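Local atomic coordinates of ribosome-inactivating protein 3 (Zea mays, PDB entry 2PQG), a protein that belongs to the plant ribosome-inactivating protein family, in which a mixed beta sheet is packed against a largely helical region. Residues R189-R195 with A253-L258. Residues are numbered along the deposited sequence; the frame is centred on the assembly and turned at random.
Sequences RFNTVSR and ARIVAL
Arg189 O receives two backbone N-H groups from the 253-258 loop, Ala257 N at 2.7 Å and Leu258 N at 3.2 Å, at the junction where helix 171-189 gives way to helix 191-199 in this ribosome-inactivating protein fold. Phe190 makes the break and serves as N-cap of the second helix. Two residues past Phe190, in the first turn of helix 191-199, Thr192 N donates to Ile255 O over 3.3 Å, in a more bent bond, so the loop is tied by its backbone on both sides of Phe190. The Phe190 ring, with CG beside its own backbone N (chi1 -58°), presents its edge to Ile255 O, while CE2 reaches Val256 CG1 at 3.5 Å. Thr192 and Ile255 run alongside each other, their CG2 methyls 4.1 Å apart.

At the more exposed end Arg195, its chain bent at chi3 (-56°), grips Arg254 O end-on with both NH1 and NH2, the carbonyl oxygen lying in the guanidinium plane. The Arg254 chain folds back so that its NH2 stands above one face of this guanidinium, nearer its margin than its centre, with the two planes 46° apart; two like charges thus come close here.

Further out, Trp220 makes a cation-pi contact with Arg189, whose NH2 hydrogen-bonds Asn71 O; Trp220 also meets the Phe190 ring and hydrogen-bonds Leu258 O, linking both segments to helix 220-232. Thr192 OG1 is hydrogen-bonded to Gln213 OE1, and Val256 O to Gln38 NE2. On the opposite face of the Arg195 guanidinium, Thr192 CA lies 3.7 Å above the plane.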
loop_
_atom_site.group_PDB
_atom_site.type_symbol
_atom_site.label_atom_id
_atom_site.label_comp_id
_atom_site.label_asym_id
_atom_site.label_seq_id
_atom_site.Cartn_x
_atom_site.Cartn_y
_atom_site.Cartn_z
ATOM N N ARG A 189 -0.083 -5.673 -6.142
ATOM C CA ARG A 189 -0.276 -7.073 -5.775
ATOM C C ARG A 189 -1.536 -7.696 -6.378
ATOM O O ARG A 189 -1.496 -8.795 -6.930
ATOM C CB ARG A 189 -0.393 -7.219 -4.259
ATOM C CG ARG A 189 0.869 -7.076 -3.456
ATOM C CD ARG A 189 0.485 -7.068 -1.989
ATOM N NE ARG A 189 1.643 -7.006 -1.113
ATOM C CZ ARG A 189 1.569 -7.046 0.212
ATOM N NH1 ARG A 189 0.388 -7.142 0.804
ATOM N NH2 ARG A 189 2.674 -7.011 0.942
ATOM N N PHE A 190 -2.658 -6.997 -6.247
ATOM C CA PHE A 190 -3.934 -7.506 -6.726
ATOM C C PHE A 190 -4.484 -6.811 -7.952
ATOM O O PHE A 190 -4.641 -5.588 -7.948
ATOM C CB PHE A 190 -4.997 -7.390 -5.627
ATOM C CG PHE A 190 -4.652 -8.102 -4.362
ATOM C CD1 PHE A 190 -3.766 -7.542 -3.448
ATOM C CD2 PHE A 190 -5.214 -9.340 -4.081
ATOM C CE1 PHE A 190 -3.451 -8.208 -2.260
ATOM C CE2 PHE A 190 -4.905 -10.008 -2.901
ATOM C CZ PHE A 190 -4.020 -9.444 -1.989
ATOM N N ASN A 191 -4.795 -7.579 -8.995
ATOM C CA ASN A 191 -5.390 -6.984 -10.181
ATOM C C ASN A 191 -6.882 -6.773 -9.900
ATOM O O ASN A 191 -7.596 -6.155 -10.688
ATOM C CB ASN A 191 -5.175 -7.851 -11.432
ATOM C CG ASN A 191 -5.341 -9.331 -11.168
ATOM O OD1 ASN A 191 -5.673 -10.098 -12.072
ATOM N ND2 ASN A 191 -5.093 -9.745 -9.940
ATOM N N THR A 192 -7.352 -7.281 -8.763
ATOM C CA THR A 192 -8.747 -7.081 -8.391
ATOM C C THR A 192 -8.859 -5.641 -7.858
ATOM O O THR A 192 -9.883 -4.981 -8.015
ATOM C CB THR A 192 -9.209 -8.116 -7.315
ATOM O OG1 THR A 192 -10.572 -7.855 -6.944
ATOM C CG2 THR A 192 -8.310 -8.066 -6.084
ATOM N N VAL A 193 -7.780 -5.162 -7.246
ATOM C CA VAL A 193 -7.728 -3.809 -6.706
ATOM C C VAL A 193 -7.406 -2.797 -7.808
ATOM O O VAL A 193 -8.024 -1.731 -7.878
ATOM C CB VAL A 193 -6.661 -3.691 -5.594
ATOM C CG1 VAL A 193 -6.415 -2.224 -5.248
ATOM C CG2 VAL A 193 -7.130 -4.454 -4.365
ATOM N N SER A 194 -6.438 -3.122 -8.661
ATOM C CA SER A 194 -6.080 -2.227 -9.742
ATOM C C SER A 194 -7.273 -2.058 -10.688
ATOM O O SER A 194 -7.474 -0.973 -11.236
ATOM C CB SER A 194 -4.863 -2.756 -10.496
ATOM O OG SER A 194 -5.105 -4.047 -11.010
ATOM N N ARG A 195 -8.074 -3.109 -10.878
ATOM C CA ARG A 195 -9.247 -2.989 -11.750
ATOM C C ARG A 195 -10.286 -2.064 -11.121
ATOM O O ARG A 195 -10.874 -1.227 -11.796
ATOM C CB ARG A 195 -9.904 -4.345 -12.014
ATOM C CG ARG A 195 -9.127 -5.266 -12.934
ATOM C CD ARG A 195 -10.050 -6.303 -13.561
ATOM N NE ARG A 195 -10.779 -7.068 -12.552
ATOM C CZ ARG A 195 -10.283 -8.111 -11.895
ATOM N NH1 ARG A 195 -11.026 -8.737 -10.991
ATOM N NH2 ARG A 195 -9.051 -8.537 -12.154
ATOM N N ALA A 253 -6.506 -16.280 -10.369
ATOM C CA ALA A 253 -5.799 -15.541 -11.407
ATOM C C ALA A 253 -6.511 -14.228 -11.738
ATOM O O ALA A 253 -5.936 -13.319 -12.344
ATOM C CB ALA A 253 -5.662 -16.397 -12.661
ATOM N N ARG A 254 -7.765 -14.113 -11.337
ATOM C CA ARG A 254 -8.543 -12.899 -11.588
ATOM C C ARG A 254 -8.424 -11.952 -10.398
ATOM O O ARG A 254 -8.987 -10.849 -10.407
ATOM C CB ARG A 254 -10.015 -13.253 -11.742
ATOM C CG ARG A 254 -10.454 -13.629 -13.131
ATOM C CD ARG A 254 -11.634 -12.782 -13.588
ATOM N NE ARG A 254 -11.261 -11.388 -13.832
ATOM C CZ ARG A 254 -12.076 -10.472 -14.350
ATOM N NH1 ARG A 254 -13.319 -10.798 -14.682
ATOM N NH2 ARG A 254 -11.649 -9.231 -14.544
ATOM N N ILE A 255 -7.639 -12.350 -9.406
ATOM C CA ILE A 255 -7.538 -11.636 -8.152
ATOM C C ILE A 255 -6.165 -11.120 -7.774
ATOM O O ILE A 255 -6.008 -9.945 -7.455
ATOM C CB ILE A 255 -8.074 -12.591 -7.049
ATOM C CG1 ILE A 255 -9.586 -12.808 -7.206
ATOM C CG2 ILE A 255 -7.738 -12.090 -5.669
ATOM C CD1 ILE A 255 -10.165 -13.805 -6.221
ATOM N N VAL A 256 -5.198 -12.029 -7.757
ATOM C CA VAL A 256 -3.826 -11.659 -7.434
ATOM C C VAL A 256 -3.011 -11.594 -8.719
ATOM O O VAL A 256 -3.151 -12.436 -9.607
ATOM C CB VAL A 256 -3.151 -12.656 -6.469
ATOM C CG1 VAL A 256 -3.610 -12.383 -5.048
ATOM C CG2 VAL A 256 -3.491 -14.076 -6.874
ATOM N N ALA A 257 -2.163 -10.577 -8.817
ATOM C CA ALA A 257 -1.326 -10.381 -9.994
ATOM C C ALA A 257 0.084 -10.879 -9.723
ATOM O O ALA A 257 0.717 -11.456 -10.598
ATOM C CB ALA A 257 -1.302 -8.899 -10.383
ATOM N N LEU A 258 0.569 -10.665 -8.504
ATOM C CA LEU A 258 1.906 -11.105 -8.129
ATOM C C LEU A 258 1.875 -11.856 -6.798
ATOM O O LEU A 258 1.356 -11.346 -5.800
ATOM C CB LEU A 258 2.836 -9.900 -8.011
ATOM C CG LEU A 258 3.000 -9.018 -9.251
ATOM C CD1 LEU A 258 3.665 -7.707 -8.842
ATOM C CD2 LEU A 258 3.810 -9.742 -10.317
#